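PDB 4ONZ: putative glycoside hydrolase from Bacteroides ovatus, which is of unknown function but is a putative glycoside hydrolase that probably has the five-bladed beta-propeller fold of its clan. Local coordinates for residues 28-33 against 342-347; 37-42 against 103-108; 53-58 against 120-125; 131-136 against 148-153; 284-289 against 297-302. One frame throughout, in Å; residues are numbered along the deposited sequence.

Contact 3, near the centre of the chain, is buried; two strands of different sheets meet through side chains and one water. Contact 4, also buried, lies in the sheet of contact 3's second strand: 118-126 pairs with 132-139, and that with 144-151, by regular backbone bonds. Contact 5, again a hairpin, is buried though far out, carries a bulge, and sits across the chain's centre from contact 4. Contact 1, partly buried, joins distant parts of the sequence by one backbone bridge and touches contact 3 through V345 and P54. Contact 2, likewise partly buried and the most peripheral, packs loop on loop without a hydrogen bond between its segments; its L103 reaches M134 and Y136 of contact 4.

Contact 1 of 5, residues 28-33 against 342-347; sequences ISPQPT and DSQVAV
I28 and V345 form a single antiparallel hydrogen-bonded pair. V345 N gives a nearly straight bond to I28 O (2.9 Å, 169° at the hydrogen), while the return bond from I28 N to V345 O, at 3.4 Å, is weak. Next to this uneven bridge the two branched side chains lie side by side and point the same way, with I28 CB 3.8 Å from V345 CB. CG1 of I28 stands anti to the carbonyl carbon (chi1 -55°), which carries CD1 along the valine to end 4.1 Å from V345 CB. On the other side of the backbone S29 lies beside Q344, whose NE2 comes within 3.4 Å of S29 OG. The ring of P30 meets Q344 at about a right angle, its CD 3.8 Å from S343 O. S343 and Q344 are the doubled residues of a classic beta bulge, both facing C340.

In the next shell, T51 OG1 adds a weak bond to I28 O and R97 NH2 binds S29 O. V65 and Y67 lie against I28, and P54 and Y67 against V345. Strand 344-350 is the last of a three-stranded antiparallel sheet with 333-340 and 322-330. The N-terminal segment leading to strand 34-37 docks on its outer edge, consistent with the way a propeller ring is closed by joining the two chain ends.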
# COMPACT_ATOMS: atom_id res chain seq x y z
N ILE A 28 -11.22 -9.83 -6.37
CA ILE A 28 -11.53 -8.74 -7.31
C ILE A 28 -10.76 -8.99 -8.61
O ILE A 28 -9.54 -9.11 -8.61
CB ILE A 28 -11.14 -7.33 -6.78
CG1 ILE A 28 -11.77 -7.06 -5.41
CG2 ILE A 28 -11.56 -6.25 -7.76
CD1 ILE A 28 -11.35 -5.75 -4.79
N SER A 29 -11.50 -9.06 -9.71
CA SER A 29 -10.95 -9.31 -11.04
C SER A 29 -11.45 -8.24 -12.02
O SER A 29 -12.46 -7.60 -11.77
CB SER A 29 -11.37 -10.70 -11.53
OG SER A 29 -10.82 -11.71 -10.70
N PRO A 30 -10.73 -8.06 -13.15
CA PRO A 30 -11.14 -7.05 -14.12
C PRO A 30 -12.50 -7.33 -14.78
O PRO A 30 -12.93 -8.49 -14.85
CB PRO A 30 -9.99 -7.05 -15.16
CG PRO A 30 -9.15 -8.24 -14.86
CD PRO A 30 -9.38 -8.58 -13.42
N GLN A 31 -13.14 -6.25 -15.22
CA GLN A 31 -14.45 -6.27 -15.85
C GLN A 31 -14.50 -5.17 -16.90
O GLN A 31 -13.77 -4.19 -16.78
CB GLN A 31 -15.53 -5.95 -14.82
CG GLN A 31 -15.63 -6.89 -13.64
CD GLN A 31 -16.69 -6.44 -12.65
OE1 GLN A 31 -17.08 -5.27 -12.62
NE2 GLN A 31 -17.15 -7.36 -11.83
N PRO A 32 -15.40 -5.28 -17.89
CA PRO A 32 -15.49 -4.25 -18.93
C PRO A 32 -16.38 -3.05 -18.55
O PRO A 32 -16.82 -2.31 -19.42
CB PRO A 32 -16.07 -5.01 -20.13
CG PRO A 32 -16.91 -6.09 -19.51
CD PRO A 32 -16.36 -6.39 -18.14
N THR A 33 -16.62 -2.85 -17.25
CA THR A 33 -17.45 -1.75 -16.74
C THR A 33 -16.97 -0.39 -17.23
O THR A 33 -15.78 -0.10 -17.20
CB THR A 33 -17.39 -1.72 -15.20
OG1 THR A 33 -17.48 -3.05 -14.69
CG2 THR A 33 -18.51 -0.85 -14.62
N ASP A 342 0.14 -9.34 -10.64
CA ASP A 342 0.01 -8.00 -11.23
C ASP A 342 -1.32 -7.78 -11.93
O ASP A 342 -1.40 -6.95 -12.84
CB ASP A 342 1.15 -7.72 -12.24
CG ASP A 342 2.28 -6.88 -11.66
OD1 ASP A 342 2.10 -6.23 -10.61
OD2 ASP A 342 3.34 -6.85 -12.31
N SER A 343 -2.38 -8.48 -11.52
CA SER A 343 -3.64 -8.37 -12.23
C SER A 343 -4.92 -8.49 -11.43
O SER A 343 -5.94 -7.97 -11.86
CB SER A 343 -3.68 -9.40 -13.36
OG SER A 343 -3.63 -10.70 -12.83
N GLN A 344 -4.89 -9.16 -10.28
CA GLN A 344 -6.10 -9.35 -9.48
C GLN A 344 -5.87 -9.01 -8.01
O GLN A 344 -4.75 -8.72 -7.61
CB GLN A 344 -6.57 -10.79 -9.65
CG GLN A 344 -7.03 -11.12 -11.07
CD GLN A 344 -6.99 -12.60 -11.37
OE1 GLN A 344 -6.04 -13.30 -11.00
NE2 GLN A 344 -8.01 -13.09 -12.06
N VAL A 345 -6.95 -9.00 -7.22
CA VAL A 345 -6.82 -8.78 -5.77
C VAL A 345 -7.16 -10.08 -5.05
O VAL A 345 -8.14 -10.75 -5.38
CB VAL A 345 -7.73 -7.66 -5.24
CG1 VAL A 345 -7.65 -7.57 -3.71
CG2 VAL A 345 -7.37 -6.32 -5.86
N ALA A 346 -6.32 -10.43 -4.08
CA ALA A 346 -6.53 -11.62 -3.27
C ALA A 346 -6.46 -11.27 -1.79
O ALA A 346 -5.98 -10.19 -1.40
CB ALA A 346 -5.52 -12.70 -3.61
N VAL A 347 -6.93 -12.20 -0.97
CA VAL A 347 -6.97 -12.00 0.48
C VAL A 347 -6.40 -13.21 1.22
O VAL A 347 -6.51 -14.36 0.76
CB VAL A 347 -8.43 -11.74 0.96
CG1 VAL A 347 -9.31 -12.97 0.77
CG2 VAL A 347 -8.46 -11.29 2.41

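Contact 2 of 5, residues 37-42 against 103-108; sequences CPMRKQ and LFPAED
The ring of P38 is the bump of this contact, and F104, P105 and A106 line the hollow that takes it. Its tip, P38 CG, has F104 CE1 on one flank at 3.9 Å, and on another P105 O and A106 CA together, at 3.8 and 3.9 Å, with A106 CB a little farther off. The proline and phenylalanine side chains cross at about a right angle.

A second bump comes from M39, a selenomethionine. CG is anti to the backbone N (chi1 176°) and the chain runs straight until it bends at the last torsion, which brings M39 SE to the side of the P105 ring, 3.9 Å from P105 CB. M39 CE lies over one face of the R40 guanidinium, offset toward its rim.

At the solvent side the fit is polar. K41 NZ curls back on its own turn and bonds to P38 O (2.9 Å) in the carbonyl plane and to M39 O (3.0 Å) from a tilted direction. The same NZ makes a long salt bridge to E107 OE2, 3.7 Å away; E107 CG lies beside P38 O. R40 N bonds nearly straight to C37 SG, a hydrogen bond within the turn.

W115 and T81 lie beside both M39 and P105, F35 packs edge-to-face with F104, and K159 NZ ties F104 O to D108 OD2. K41 and Q42 both face C37, a G1 beta bulge at the tip of the hairpin 34-37/42-45; across the contact, E107 is the centre of an inverse gamma turn in the loop that follows strand 96-97.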
# COMPACT_ATOMS: atom_id res chain seq x y z
N CYS A 37 -15.16 9.37 -18.55
CA CYS A 37 -13.89 9.96 -18.12
C CYS A 37 -13.86 11.44 -18.44
O CYS A 37 -13.99 11.81 -19.60
CB CYS A 37 -12.70 9.26 -18.78
SG CYS A 37 -11.07 9.94 -18.31
N PRO A 38 -13.64 12.29 -17.43
CA PRO A 38 -13.59 13.74 -17.66
C PRO A 38 -12.32 14.19 -18.39
O PRO A 38 -12.29 15.27 -18.96
CB PRO A 38 -13.66 14.34 -16.25
CG PRO A 38 -13.22 13.26 -15.33
CD PRO A 38 -13.46 11.94 -16.00
N MSE A 39 -11.27 13.36 -18.35
CA MSE A 39 -10.01 13.67 -19.04
C MSE A 39 -10.17 13.31 -20.50
O MSE A 39 -10.05 14.18 -21.37
CB MSE A 39 -8.85 12.91 -18.39
CG MSE A 39 -7.55 13.14 -19.15
SE MSE A 39 -6.09 12.18 -18.27
CE MSE A 39 -6.56 10.37 -18.85
N ARG A 40 -10.48 12.04 -20.78
CA ARG A 40 -10.64 11.54 -22.16
C ARG A 40 -11.94 12.03 -22.80
O ARG A 40 -12.10 11.93 -24.01
CB ARG A 40 -10.68 10.01 -22.20
CG ARG A 40 -9.48 9.27 -21.63
CD ARG A 40 -8.21 9.38 -22.47
NE ARG A 40 -7.17 8.50 -21.91
CZ ARG A 40 -5.87 8.55 -22.21
NH1 ARG A 40 -5.39 9.44 -23.07
NH2 ARG A 40 -5.03 7.70 -21.63
N LYS A 41 -12.89 12.48 -21.97
CA LYS A 41 -14.16 13.01 -22.44
C LYS A 41 -14.88 11.98 -23.31
O LYS A 41 -15.32 12.28 -24.42
CB LYS A 41 -13.94 14.35 -23.16
CG LYS A 41 -13.36 15.40 -22.22
CD LYS A 41 -12.67 16.55 -22.93
CE LYS A 41 -12.12 17.57 -21.94
NZ LYS A 41 -11.13 16.99 -20.98
N GLN A 42 -14.96 10.76 -22.77
CA GLN A 42 -15.61 9.64 -23.44
C GLN A 42 -15.74 8.49 -22.46
O GLN A 42 -15.12 8.49 -21.39
CB GLN A 42 -14.80 9.19 -24.66
CG GLN A 42 -13.45 8.57 -24.34
CD GLN A 42 -12.65 8.29 -25.60
OE1 GLN A 42 -12.36 9.20 -26.38
NE2 GLN A 42 -12.27 7.04 -25.80
N LEU A 103 -11.26 7.54 -7.47
CA LEU A 103 -10.13 8.47 -7.57
C LEU A 103 -9.56 8.29 -8.96
O LEU A 103 -9.20 7.18 -9.36
CB LEU A 103 -9.04 8.22 -6.51
CG LEU A 103 -7.90 9.25 -6.50
CD1 LEU A 103 -8.39 10.64 -6.15
CD2 LEU A 103 -6.79 8.86 -5.54
N PHE A 104 -9.50 9.38 -9.70
CA PHE A 104 -9.09 9.35 -11.09
C PHE A 104 -8.65 10.72 -11.57
O PHE A 104 -8.96 11.73 -10.92
CB PHE A 104 -10.28 8.86 -11.92
CG PHE A 104 -11.59 9.55 -11.59
CD1 PHE A 104 -11.97 10.73 -12.23
CD2 PHE A 104 -12.45 9.00 -10.64
CE1 PHE A 104 -13.17 11.36 -11.91
CE2 PHE A 104 -13.66 9.63 -10.33
CZ PHE A 104 -14.01 10.81 -10.96
N PRO A 105 -7.92 10.78 -12.70
CA PRO A 105 -7.59 12.10 -13.21
C PRO A 105 -8.89 12.81 -13.60
O PRO A 105 -9.76 12.19 -14.20
CB PRO A 105 -6.68 11.84 -14.42
CG PRO A 105 -6.61 10.37 -14.60
CD PRO A 105 -7.26 9.69 -13.43
N ALA A 106 -9.01 14.08 -13.21
CA ALA A 106 -10.24 14.83 -13.43
C ALA A 106 -9.98 16.29 -13.79
O ALA A 106 -8.83 16.71 -13.94
CB ALA A 106 -11.11 14.74 -12.18
N GLU A 107 -11.06 17.05 -13.98
CA GLU A 107 -10.97 18.47 -14.29
C GLU A 107 -10.79 19.22 -12.98
O GLU A 107 -11.73 19.80 -12.45
CB GLU A 107 -12.20 18.93 -15.08
CG GLU A 107 -12.19 18.35 -16.49
CD GLU A 107 -13.32 18.86 -17.37
OE1 GLU A 107 -14.45 19.05 -16.87
OE2 GLU A 107 -13.08 19.04 -18.59
N ASP A 108 -9.57 19.18 -12.47
CA ASP A 108 -9.23 19.77 -11.19
C ASP A 108 -7.88 20.47 -11.29
O ASP A 108 -7.33 20.60 -12.39
CB ASP A 108 -9.24 18.67 -10.11
CG ASP A 108 -8.24 17.55 -10.39
OD1 ASP A 108 -7.21 17.80 -11.07
OD2 ASP A 108 -8.48 16.41 -9.90

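Contact 3 of 5, residues 53-58 against 120-125; sequences NPAATV and EDPRVA
D121 OD1 is gripped by two groups: N53 ND2, at 3.0 Å with 165° at the hydrogen, and R68 NH1 in a salt bridge. The acceptor lies in the amide plane of N53, whereas the amide approaches D121 OD1 from above the carboxylate plane. Both side chains have CG anti to the carbonyl carbon (chi1 -65° in N53, -59° in D121), and they run side by side, pointing the same way; N53 CB also sits close to D121 OD1, at 3.3 Å. Each of the two residues has a positive phi and is followed by a proline.

Farther along, the methyl of A55 points at the other strand. A55 CB lies 3.3 Å from P122 O and 3.7 Å from V124 CG2, and P122 CB flanks it too. V124 sets its other branch, CG1, against T57 CB at 4.0 Å. No direct backbone bond joins the strands; instead one water accepts from A56 N (3.3 Å) and V124 N (3.0 Å), satisfying two buried N-H groups. The CB of R123 points away from strand 54-58, and its NE bonds to G249 O.

An unidentified ligand, probably from the crystallisation liquor, is hydrogen-bonded to N53 ND2 and lies close to D121, and may mark a pocket. The strands run nearly parallel but belong to different antiparallel sheets, each at the edge of its own, consistent with the innermost strands of adjacent blades meeting near the axis of the probable beta-propeller.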
# COMPACT_ATOMS: atom_id res chain seq x y z
N ASN A 53 -3.10 -4.12 -6.69
CA ASN A 53 -2.47 -3.23 -5.72
C ASN A 53 -3.47 -2.44 -4.90
O ASN A 53 -3.69 -1.25 -5.16
CB ASN A 53 -1.45 -2.36 -6.44
CG ASN A 53 -0.31 -3.17 -7.02
OD1 ASN A 53 -0.26 -4.41 -6.88
ND2 ASN A 53 0.62 -2.49 -7.66
N PRO A 54 -4.11 -3.12 -3.92
CA PRO A 54 -5.20 -2.56 -3.15
C PRO A 54 -4.89 -2.00 -1.77
O PRO A 54 -4.07 -2.57 -1.04
CB PRO A 54 -6.10 -3.77 -2.96
CG PRO A 54 -5.14 -4.89 -2.75
CD PRO A 54 -3.96 -4.56 -3.65
N ALA A 55 -5.54 -0.89 -1.43
CA ALA A 55 -5.53 -0.39 -0.07
C ALA A 55 -6.73 -1.09 0.56
O ALA A 55 -7.58 -1.62 -0.16
CB ALA A 55 -5.73 1.11 -0.02
N ALA A 56 -6.78 -1.15 1.89
CA ALA A 56 -7.95 -1.68 2.59
C ALA A 56 -8.16 -0.93 3.90
O ALA A 56 -7.20 -0.51 4.55
CB ALA A 56 -7.83 -3.17 2.84
N THR A 57 -9.42 -0.76 4.27
CA THR A 57 -9.75 -0.08 5.52
C THR A 57 -11.12 -0.59 5.98
O THR A 57 -11.68 -1.51 5.37
CB THR A 57 -9.69 1.46 5.33
OG1 THR A 57 -9.74 2.13 6.60
CG2 THR A 57 -10.80 1.95 4.42
N VAL A 58 -11.64 -0.02 7.05
CA VAL A 58 -12.93 -0.41 7.59
C VAL A 58 -13.78 0.83 7.79
O VAL A 58 -13.26 1.90 8.11
CB VAL A 58 -12.77 -1.15 8.95
CG1 VAL A 58 -14.12 -1.41 9.60
CG2 VAL A 58 -12.01 -2.45 8.77
N GLU A 120 -2.24 5.57 -8.82
CA GLU A 120 -1.83 4.20 -8.57
C GLU A 120 -1.55 3.88 -7.11
O GLU A 120 -1.29 4.76 -6.29
CB GLU A 120 -0.49 3.92 -9.28
CG GLU A 120 -0.39 4.33 -10.74
CD GLU A 120 1.01 4.14 -11.32
OE1 GLU A 120 1.96 3.89 -10.55
OE2 GLU A 120 1.17 4.25 -12.56
N ASP A 121 -1.61 2.58 -6.83
CA ASP A 121 -1.14 1.99 -5.59
C ASP A 121 -1.48 2.74 -4.30
O ASP A 121 -0.59 3.28 -3.64
CB ASP A 121 0.37 1.83 -5.68
CG ASP A 121 0.82 0.96 -6.86
OD1 ASP A 121 -0.02 0.42 -7.59
OD2 ASP A 121 2.05 0.80 -7.04
N PRO A 122 -2.75 2.75 -3.92
CA PRO A 122 -3.14 3.43 -2.70
C PRO A 122 -2.83 2.66 -1.42
O PRO A 122 -2.79 1.42 -1.40
CB PRO A 122 -4.66 3.53 -2.84
CG PRO A 122 -5.03 2.32 -3.63
CD PRO A 122 -3.91 2.19 -4.63
N ARG A 123 -2.60 3.41 -0.35
CA ARG A 123 -2.50 2.86 0.99
C ARG A 123 -3.36 3.79 1.82
O ARG A 123 -3.24 5.01 1.69
CB ARG A 123 -1.06 2.84 1.48
CG ARG A 123 -0.23 1.78 0.76
CD ARG A 123 1.25 2.06 0.84
NE ARG A 123 2.01 0.99 0.19
CZ ARG A 123 2.14 0.84 -1.13
NH1 ARG A 123 1.60 1.70 -1.99
NH2 ARG A 123 2.86 -0.17 -1.62
N VAL A 124 -4.24 3.23 2.63
CA VAL A 124 -5.18 4.02 3.41
C VAL A 124 -5.15 3.73 4.91
O VAL A 124 -5.07 2.59 5.34
CB VAL A 124 -6.61 3.81 2.88
CG1 VAL A 124 -7.65 4.51 3.77
CG2 VAL A 124 -6.71 4.32 1.45
N ALA A 125 -5.21 4.80 5.69
CA ALA A 125 -5.30 4.73 7.13
C ALA A 125 -6.33 5.78 7.58
O ALA A 125 -6.64 6.73 6.84
CB ALA A 125 -3.95 4.97 7.77
O HOH W 1 -3.92 0.20 2.68

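Contact 4 of 5, residues 131-136 against 148-153; sequences LYVMLY and VATSRD
Y132 wraps its side chain along the backbone of S151 and R152. Y132 CB begins 3.4 Å from S151 O; that oxygen then lies at the ring edge, in plane, with Y132 CD2 to S151 O 3.5 Å. Y132 CE2 passes on to R152 O at 3.8 Å, and the tip, OH, bonds to V58 O, with T57 beside the ring. Y132 N also uses S151 O (2.8 Å), approaching nearly along the C=O axis, and S151 N answers to Y132 O. The same two-bond exchange joins M134 and A149, with M134 N to A149 O at 2.8 Å.

V133, L135, V148 and T150 share one face of the sheet. There V148 is flanked by two residues: its CG1 meets V133 CG1 at 4.0 Å and its CG2 meets L135 CD1 at 3.9 Å. On the face of M134 and A149, Y136 CE1 touches A149 CB at 3.8 Å, and Y136 OH and V148 O share a water.

The pair is an antiparallel hairpin, strands 132-139 and 144-151, in the middle of a four-stranded sheet: 118-126 bonds to the first through V133 and L135, and 158-162 lies beyond the second, where H160 reaches T150 OG1.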
# COMPACT_ATOMS: atom_id res chain seq x y z
N LEU A 131 -11.15 10.57 9.69
CA LEU A 131 -10.64 11.05 8.40
C LEU A 131 -9.79 9.95 7.79
O LEU A 131 -8.88 9.46 8.43
CB LEU A 131 -9.78 12.31 8.56
CG LEU A 131 -9.29 12.97 7.27
CD1 LEU A 131 -10.46 13.55 6.50
CD2 LEU A 131 -8.25 14.05 7.54
N TYR A 132 -10.11 9.55 6.56
CA TYR A 132 -9.34 8.54 5.87
C TYR A 132 -8.33 9.26 5.01
O TYR A 132 -8.69 10.15 4.25
CB TYR A 132 -10.23 7.64 5.00
CG TYR A 132 -11.18 6.81 5.83
CD1 TYR A 132 -10.81 5.55 6.30
CD2 TYR A 132 -12.45 7.28 6.15
CE1 TYR A 132 -11.68 4.77 7.06
CE2 TYR A 132 -13.32 6.52 6.92
CZ TYR A 132 -12.94 5.27 7.37
OH TYR A 132 -13.80 4.50 8.13
N VAL A 133 -7.07 8.88 5.17
CA VAL A 133 -5.96 9.48 4.44
C VAL A 133 -5.39 8.46 3.47
O VAL A 133 -5.01 7.36 3.89
CB VAL A 133 -4.85 9.96 5.39
CG1 VAL A 133 -3.74 10.65 4.60
CG2 VAL A 133 -5.42 10.93 6.42
N MSE A 134 -5.32 8.82 2.19
CA MSE A 134 -4.77 7.96 1.17
C MSE A 134 -3.48 8.52 0.65
O MSE A 134 -3.41 9.69 0.26
CB MSE A 134 -5.73 7.79 -0.00
CG MSE A 134 -5.13 6.92 -1.12
SE MSE A 134 -6.30 7.00 -2.69
CE MSE A 134 -7.84 6.00 -2.04
N LEU A 135 -2.45 7.68 0.70
CA LEU A 135 -1.16 7.95 0.07
C LEU A 135 -1.16 7.08 -1.17
O LEU A 135 -1.37 5.86 -1.07
CB LEU A 135 0.01 7.59 0.98
CG LEU A 135 0.51 8.63 1.98
CD1 LEU A 135 1.30 9.72 1.29
CD2 LEU A 135 -0.64 9.24 2.77
N TYR A 136 -0.94 7.70 -2.32
CA TYR A 136 -0.95 7.02 -3.60
C TYR A 136 0.10 7.63 -4.54
O TYR A 136 0.75 8.61 -4.22
CB TYR A 136 -2.36 7.09 -4.23
CG TYR A 136 -2.81 8.47 -4.67
CD1 TYR A 136 -3.36 9.38 -3.77
CD2 TYR A 136 -2.68 8.87 -5.99
CE1 TYR A 136 -3.76 10.65 -4.18
CE2 TYR A 136 -3.10 10.12 -6.42
CZ TYR A 136 -3.63 11.01 -5.51
OH TYR A 136 -4.03 12.27 -5.94
N VAL A 148 -1.36 12.73 -1.83
CA VAL A 148 -2.30 12.55 -0.74
C VAL A 148 -3.71 12.94 -1.13
O VAL A 148 -3.91 13.99 -1.73
CB VAL A 148 -1.92 13.45 0.46
CG1 VAL A 148 -2.89 13.24 1.62
CG2 VAL A 148 -0.48 13.19 0.91
N ALA A 149 -4.68 12.10 -0.75
CA ALA A 149 -6.11 12.39 -0.90
C ALA A 149 -6.78 12.06 0.42
O ALA A 149 -6.29 11.21 1.17
CB ALA A 149 -6.74 11.56 -2.02
N THR A 150 -7.87 12.75 0.74
CA THR A 150 -8.62 12.47 1.97
C THR A 150 -10.09 12.24 1.65
O THR A 150 -10.60 12.65 0.59
CB THR A 150 -8.50 13.58 3.03
OG1 THR A 150 -8.98 14.83 2.51
CG2 THR A 150 -7.04 13.76 3.49
N SER A 151 -10.76 11.56 2.56
CA SER A 151 -12.17 11.28 2.44
C SER A 151 -12.76 10.94 3.80
O SER A 151 -12.05 10.47 4.69
CB SER A 151 -12.40 10.11 1.49
OG SER A 151 -13.79 9.87 1.32
N ARG A 152 -14.05 11.18 3.94
CA ARG A 152 -14.77 10.76 5.14
C ARG A 152 -15.71 9.61 4.86
O ARG A 152 -16.06 8.86 5.78
CB ARG A 152 -15.50 11.94 5.78
CG ARG A 152 -14.53 12.82 6.55
CD ARG A 152 -15.21 13.85 7.43
NE ARG A 152 -14.28 14.22 8.48
CZ ARG A 152 -14.15 13.56 9.64
NH1 ARG A 152 -14.91 12.50 9.93
NH2 ARG A 152 -13.25 13.96 10.52
N ASP A 153 -16.13 9.44 3.60
CA ASP A 153 -17.06 8.36 3.23
C ASP A 153 -16.45 7.27 2.35
O ASP A 153 -17.13 6.29 2.04
CB ASP A 153 -18.33 8.93 2.57
CG ASP A 153 -18.06 9.60 1.22
OD1 ASP A 153 -16.91 9.59 0.71
OD2 ASP A 153 -19.03 10.14 0.65
O HOH W 2 -3.26 14.44 -4.53

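Contact 5 of 5, residues 284-289 against 297-302; sequences GQLLLD and LDRLDK
A classic beta bulge interrupts the hairpin of strands 281-288 and 296-299, with L297 and D298 both set against L287. Its signature is L287 O, which accepts twice: from L297 N at 2.7 Å and from D298 N at 3.2 Å, each donor tilted somewhat from the carbonyl plane. L287 N returns a nearly straight bond to D298 O (2.8 Å), completing an antiparallel hydrogen-bonded pair. The CB of L297 points toward the partner strand: L297 CG rests on the backbone between L288 and D289, and L297 CB lies 4.0 Å from L287 CD2.

L286 and R299, a non-hydrogen-bonded pair, share the opposite face from L287 and D298. L286 CD1 packs on the aliphatic part of the arginine, 3.8 Å from R299 CG. From there R299 runs fully extended, CG anti to the backbone N (chi1 -174°), to a salt bridge with D242 and a bond from NE to Y263 OH. D298 turns its carboxylate back on its own strand, where OD1 accepts from R299 N at 2.8 Å; its OD2 takes a bond from W13.

Strand 281-288 lies between 258-266 and 296-299, which puts this hairpin at the rim of its sheet. Past the last strand residue, L300 N still bonds to Q285 O at 3.2 Å, and L300 CD1 lies 3.8 Å from Q285 CB, the two side chains alongside each other.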
# COMPACT_ATOMS: atom_id res chain seq x y z
N GLY A 284 8.07 -9.35 3.25
CA GLY A 284 8.86 -9.48 4.46
C GLY A 284 8.31 -8.60 5.55
O GLY A 284 7.29 -7.93 5.37
N GLN A 285 8.97 -8.62 6.70
CA GLN A 285 8.59 -7.78 7.84
C GLN A 285 9.82 -7.19 8.50
O GLN A 285 10.85 -7.85 8.60
CB GLN A 285 7.76 -8.53 8.87
CG GLN A 285 6.38 -8.91 8.39
CD GLN A 285 5.55 -9.62 9.44
OE1 GLN A 285 5.70 -9.40 10.65
NE2 GLN A 285 4.64 -10.46 8.98
N LEU A 286 9.67 -5.95 8.95
CA LEU A 286 10.72 -5.22 9.63
C LEU A 286 10.16 -4.83 10.99
O LEU A 286 9.04 -4.31 11.08
CB LEU A 286 11.07 -3.98 8.80
CG LEU A 286 12.28 -3.14 9.16
CD1 LEU A 286 13.55 -3.98 9.09
CD2 LEU A 286 12.40 -1.93 8.25
N LEU A 287 10.91 -5.13 12.05
CA LEU A 287 10.54 -4.76 13.41
C LEU A 287 11.40 -3.58 13.80
O LEU A 287 12.63 -3.67 13.81
CB LEU A 287 10.78 -5.90 14.40
CG LEU A 287 10.36 -5.59 15.85
CD1 LEU A 287 8.84 -5.46 15.95
CD2 LEU A 287 10.86 -6.63 16.82
N LEU A 288 10.76 -2.46 14.14
CA LEU A 288 11.48 -1.27 14.54
C LEU A 288 11.14 -0.92 15.97
O LEU A 288 10.10 -1.32 16.49
CB LEU A 288 11.17 -0.10 13.61
CG LEU A 288 11.41 -0.47 12.15
CD1 LEU A 288 10.09 -0.81 11.48
CD2 LEU A 288 12.09 0.65 11.39
N ASP A 289 12.03 -0.15 16.59
CA ASP A 289 11.86 0.25 17.99
C ASP A 289 10.64 1.17 18.12
O ASP A 289 10.47 2.12 17.36
CB ASP A 289 13.13 0.94 18.49
CG ASP A 289 13.13 1.16 20.00
OD1 ASP A 289 12.24 1.88 20.50
OD2 ASP A 289 14.04 0.65 20.67
N LEU A 297 15.11 -3.37 14.82
CA LEU A 297 15.36 -4.38 15.86
C LEU A 297 15.52 -5.74 15.22
O LEU A 297 16.34 -6.53 15.68
CB LEU A 297 14.21 -4.45 16.87
CG LEU A 297 13.93 -3.20 17.70
CD1 LEU A 297 12.83 -3.49 18.71
CD2 LEU A 297 15.19 -2.72 18.40
N ASP A 298 14.75 -6.03 14.18
CA ASP A 298 14.82 -7.33 13.52
C ASP A 298 14.23 -7.23 12.12
O ASP A 298 13.48 -6.31 11.81
CB ASP A 298 14.08 -8.38 14.35
CG ASP A 298 14.59 -9.81 14.11
OD1 ASP A 298 15.40 -10.05 13.17
OD2 ASP A 298 14.18 -10.70 14.88
N ARG A 299 14.57 -8.21 11.28
CA ARG A 299 14.15 -8.25 9.88
C ARG A 299 14.13 -9.71 9.43
O ARG A 299 15.05 -10.48 9.75
CB ARG A 299 15.16 -7.44 9.06
CG ARG A 299 14.86 -7.23 7.59
CD ARG A 299 15.97 -6.39 7.00
NE ARG A 299 15.88 -6.17 5.56
CZ ARG A 299 16.78 -5.48 4.87
NH1 ARG A 299 17.84 -4.95 5.47
NH2 ARG A 299 16.63 -5.31 3.56
N LEU A 300 13.06 -10.12 8.75
CA LEU A 300 12.97 -11.50 8.27
C LEU A 300 13.97 -11.76 7.15
O LEU A 300 14.11 -10.96 6.23
CB LEU A 300 11.56 -11.82 7.76
CG LEU A 300 10.48 -11.78 8.84
CD1 LEU A 300 9.12 -12.07 8.24
CD2 LEU A 300 10.81 -12.78 9.93
N ASP A 301 14.68 -12.88 7.26
CA ASP A 301 15.62 -13.31 6.24
C ASP A 301 14.89 -13.88 5.03
O ASP A 301 15.34 -13.72 3.91
CB ASP A 301 16.56 -14.40 6.77
CG ASP A 301 17.63 -13.85 7.68
OD1 ASP A 301 17.95 -12.66 7.56
OD2 ASP A 301 18.17 -14.63 8.48
N LYS A 302 13.79 -14.57 5.30
CA LYS A 302 12.96 -15.20 4.29
C LYS A 302 11.59 -14.55 4.31
O LYS A 302 11.13 -14.11 5.37
CB LYS A 302 12.79 -16.70 4.61
CG LYS A 302 14.08 -17.51 4.59
CD LYS A 302 14.65 -17.63 3.19
CE LYS A 302 15.86 -18.55 3.15
NZ LYS A 302 16.28 -18.80 1.74
O HOH W 3 11.94 -9.17 5.76